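Local coordinates for acetylene hydratase (Pelobacter acetylenicus, PDB 2E7Z), which catalyses the non-redox hydration of acetylene to acetaldehyde, using a tungsten-bis(molybdopterin guanine dinucleotide) cofactor and a [4Fe-4S] cluster, at residues K1-C9 with G475-E483. Sequence-based numbering, arbitrary orientation.
Sequences KKHVVCQSC and GNTSQQVVE. With SF4 (iron/sulfur cluster), chain D.
Gln479 grips the backbone of His3 at both ends: Gln479 N bonds to His3 O at 2.9 Å, and its extended side chain reaches across the ring to accept the N-H of the same residue. Its CB sits 3.3 Å from His3 O. CG, turned anti to the carbonyl carbon (chi1 -61°), rides over one face of the imidazole, a CH-pi contact 3.9 Å from the ring centroid. The amide follows, stacked on the ring with the two planes 19° apart. Gln479 OE1 accepts the N-H of His3 through a lone pair in the carbonyl plane, 3.0 Å from His3 N. Lys2 CD crosses close to the same oxygen, while NE2 turns to Gln532 OE1. Cut back to an alanine, the residue would lack CG and the amide, which would probably leave the His3 N-H without this acceptor and the ring face without its CH-pi and amide contact. His3 ND1 makes a weak bond to Thr477 O at the ring edge, while NE2 is held by Gln532 O. His3 belongs to strand 2-5, an outer strand of the small N-terminal antiparallel sheet, which runs directly into Cys6 and, through the following loop, Cys9, each bound to an iron of the [4Fe-4S] cluster. Ser478 OG accepts the N-H of Val5, 2.8 Å from Val5 N, and donates to a water that also takes a hydrogen from Gln7 NE2. Beyond Gln479, Val481 CG2 meets Val4 CG2 at 3.4 Å, a tight carbon pair.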
loop_
_atom_site.group_PDB
_atom_site.type_symbol
_atom_site.label_atom_id
_atom_site.label_comp_id
_atom_site.label_asym_id
_atom_site.label_seq_id
_atom_site.Cartn_x
_atom_site.Cartn_y
_atom_site.Cartn_z
ATOM N N LYS A 1 -23.216 -6.876 21.826
ATOM C CA LYS A 1 -22.771 -6.584 20.418
ATOM C C LYS A 1 -21.890 -5.334 20.329
ATOM O O LYS A 1 -22.210 -4.280 20.892
ATOM C CB LYS A 1 -23.961 -6.421 19.471
ATOM C CG LYS A 1 -24.731 -7.710 19.184
ATOM C CD LYS A 1 -25.175 -7.805 17.718
ATOM C CE LYS A 1 -26.133 -6.678 17.321
ATOM N NZ LYS A 1 -26.935 -7.018 16.105
ATOM N N LYS A 2 -20.782 -5.460 19.612
ATOM C CA LYS A 2 -19.848 -4.353 19.436
ATOM C C LYS A 2 -19.792 -3.961 17.961
ATOM O O LYS A 2 -19.981 -4.833 17.097
ATOM C CB LYS A 2 -18.455 -4.797 19.894
ATOM C CG LYS A 2 -18.362 -5.184 21.387
ATOM C CD LYS A 2 -18.361 -3.955 22.302
ATOM C CE LYS A 2 -18.743 -4.260 23.757
ATOM N NZ LYS A 2 -18.123 -5.493 24.270
ATOM N N HIS A 3 -19.539 -2.682 17.670
ATOM C CA HIS A 3 -19.135 -2.282 16.306
ATOM C C HIS A 3 -17.606 -2.252 16.274
ATOM O O HIS A 3 -16.956 -1.731 17.197
ATOM C CB HIS A 3 -19.777 -0.962 15.830
ATOM C CG HIS A 3 -19.395 0.254 16.618
ATOM N ND1 HIS A 3 -18.340 1.077 16.277
ATOM C CD2 HIS A 3 -19.973 0.818 17.707
ATOM C CE1 HIS A 3 -18.267 2.080 17.136
ATOM N NE2 HIS A 3 -19.241 1.943 18.017
ATOM N N VAL A 4 -17.034 -2.859 15.231
ATOM C CA VAL A 4 -15.582 -3.055 15.163
ATOM C C VAL A 4 -15.133 -2.726 13.748
ATOM O O VAL A 4 -15.794 -3.143 12.783
ATOM C CB VAL A 4 -15.193 -4.522 15.550
ATOM C CG1 VAL A 4 -13.698 -4.644 15.762
ATOM C CG2 VAL A 4 -15.947 -4.963 16.807
ATOM N N VAL A 5 -14.030 -1.985 13.624
ATOM C CA VAL A 5 -13.415 -1.817 12.314
ATOM C C VAL A 5 -12.646 -3.114 11.958
ATOM O O VAL A 5 -11.697 -3.498 12.662
ATOM C CB VAL A 5 -12.480 -0.591 12.289
ATOM C CG1 VAL A 5 -11.723 -0.558 10.967
ATOM C CG2 VAL A 5 -13.283 0.702 12.530
ATOM N N CYS A 6 -13.064 -3.809 10.903
ATOM C CA CYS A 6 -12.361 -5.008 10.537
ATOM C C CYS A 6 -10.995 -4.608 9.988
ATOM O O CYS A 6 -10.912 -3.750 9.101
ATOM C CB CYS A 6 -13.169 -5.736 9.481
ATOM S SG CYS A 6 -12.319 -7.193 8.849
ATOM N N GLN A 7 -9.940 -5.218 10.529
ATOM C CA GLN A 7 -8.583 -4.969 10.036
ATOM C C GLN A 7 -7.999 -6.244 9.443
ATOM O O GLN A 7 -6.776 -6.428 9.411
ATOM C CB GLN A 7 -7.717 -4.395 11.157
ATOM C CG GLN A 7 -8.227 -3.003 11.589
ATOM C CD GLN A 7 -8.123 -2.737 13.086
ATOM O OE1 GLN A 7 -7.015 -2.619 13.640
ATOM N NE2 GLN A 7 -9.271 -2.570 13.739
ATOM N N SER A 8 -8.878 -7.115 8.953
ATOM C CA SER A 8 -8.411 -8.290 8.224
ATOM C C SER A 8 -7.959 -7.923 6.809
ATOM O O SER A 8 -7.242 -8.685 6.174
ATOM C CB SER A 8 -9.466 -9.399 8.208
ATOM O OG SER A 8 -9.466 -10.129 9.432
ATOM N N CYS A 9 -8.345 -6.737 6.334
ATOM C CA CYS A 9 -7.677 -6.114 5.196
ATOM C C CYS A 9 -7.845 -4.611 5.385
ATOM O O CYS A 9 -8.476 -4.165 6.352
ATOM C CB CYS A 9 -8.165 -6.626 3.823
ATOM S SG CYS A 9 -9.582 -5.795 3.045
ATOM N N GLY A 475 -13.157 9.429 10.417
ATOM C CA GLY A 475 -12.698 8.273 11.189
ATOM C C GLY A 475 -13.879 7.454 11.650
ATOM O O GLY A 475 -14.877 8.017 12.100
ATOM N N ASN A 476 -13.775 6.134 11.509
ATOM C CA ASN A 476 -14.699 5.199 12.169
ATOM C C ASN A 476 -14.128 4.703 13.487
ATOM O O ASN A 476 -12.967 4.319 13.560
ATOM C CB ASN A 476 -14.990 3.992 11.265
ATOM C CG ASN A 476 -15.791 4.368 10.026
ATOM O OD1 ASN A 476 -15.509 3.907 8.918
ATOM N ND2 ASN A 476 -16.760 5.236 10.204
ATOM N N THR A 477 -14.949 4.699 14.525
ATOM C CA THR A 477 -14.533 4.094 15.788
ATOM C C THR A 477 -14.607 2.565 15.739
ATOM O O THR A 477 -15.466 1.998 15.064
ATOM C CB THR A 477 -15.401 4.627 16.943
ATOM O OG1 THR A 477 -16.783 4.371 16.630
ATOM C CG2 THR A 477 -15.192 6.125 17.120
ATOM N N SER A 478 -13.691 1.931 16.466
ATOM C CA SER A 478 -13.661 0.495 16.624
ATOM C C SER A 478 -13.656 0.139 18.098
ATOM O O SER A 478 -12.760 0.543 18.831
ATOM C CB SER A 478 -12.412 -0.071 15.967
ATOM O OG SER A 478 -12.532 -1.473 15.901
ATOM N N GLN A 479 -14.648 -0.627 18.536
ATOM C CA GLN A 479 -14.682 -1.077 19.920
ATOM C C GLN A 479 -13.836 -2.305 20.119
ATOM O O GLN A 479 -13.736 -3.155 19.208
ATOM C CB GLN A 479 -16.127 -1.350 20.324
ATOM C CG GLN A 479 -17.032 -0.125 20.230
ATOM C CD GLN A 479 -18.390 -0.426 20.799
ATOM O OE1 GLN A 479 -19.159 -1.194 20.229
ATOM N NE2 GLN A 479 -18.659 0.117 21.971
ATOM N N GLN A 480 -13.261 -2.409 21.320
ATOM C CA GLN A 480 -12.556 -3.610 21.741
ATOM C C GLN A 480 -13.542 -4.736 22.078
ATOM O O GLN A 480 -14.428 -4.540 22.916
ATOM C CB GLN A 480 -11.734 -3.297 22.964
ATOM C CG GLN A 480 -10.836 -4.419 23.400
ATOM C CD GLN A 480 -9.900 -4.037 24.517
ATOM O OE1 GLN A 480 -9.891 -2.889 24.980
ATOM N NE2 GLN A 480 -9.081 -4.981 24.937
ATOM N N VAL A 481 -13.372 -5.913 21.477
ATOM C CA VAL A 481 -14.284 -7.020 21.765
ATOM C C VAL A 481 -13.843 -7.823 22.991
ATOM O O VAL A 481 -14.647 -8.107 23.900
ATOM C CB VAL A 481 -14.505 -7.917 20.525
ATOM C CG1 VAL A 481 -15.556 -8.975 20.838
ATOM C CG2 VAL A 481 -14.959 -7.075 19.342
ATOM N N VAL A 482 -12.575 -8.216 23.011
ATOM C CA VAL A 482 -12.002 -8.999 24.120
ATOM C C VAL A 482 -10.625 -8.472 24.503
ATOM O O VAL A 482 -10.020 -7.680 23.776
ATOM C CB VAL A 482 -11.906 -10.539 23.803
ATOM C CG1 VAL A 482 -13.281 -11.171 23.554
ATOM C CG2 VAL A 482 -10.964 -10.797 22.620
ATOM N N GLU A 483 -10.133 -8.876 25.660
ATOM C CA GLU A 483 -8.761 -8.605 26.050
ATOM C C GLU A 483 -7.843 -9.438 25.156
ATOM O O GLU A 483 -8.223 -10.530 24.721
ATOM C CB GLU A 483 -8.548 -8.996 27.522
ATOM C CG GLU A 483 -9.245 -8.064 28.531
ATOM C CD GLU A 483 -8.676 -6.642 28.579
ATOM O OE1 GLU A 483 -7.489 -6.432 28.232
ATOM O OE2 GLU A 483 -9.428 -5.724 28.985
HETATM FE FE1 SF4 D . -13.392 -8.244 4.299
HETATM FE FE2 SF4 D . -12.639 -7.021 6.573
HETATM FE FE3 SF4 D . -13.969 -5.638 4.661
HETATM FE FE4 SF4 D . -11.420 -6.370 4.268
HETATM S S1 SF4 D . -12.116 -4.910 5.841
HETATM S S2 SF4 D . -13.157 -6.548 2.733
HETATM S S3 SF4 D . -11.332 -8.409 5.359
HETATM S S4 SF4 D . -14.804 -7.425 5.865
HETATM O O HOH W 1 -10.294 -2.832 16.558
#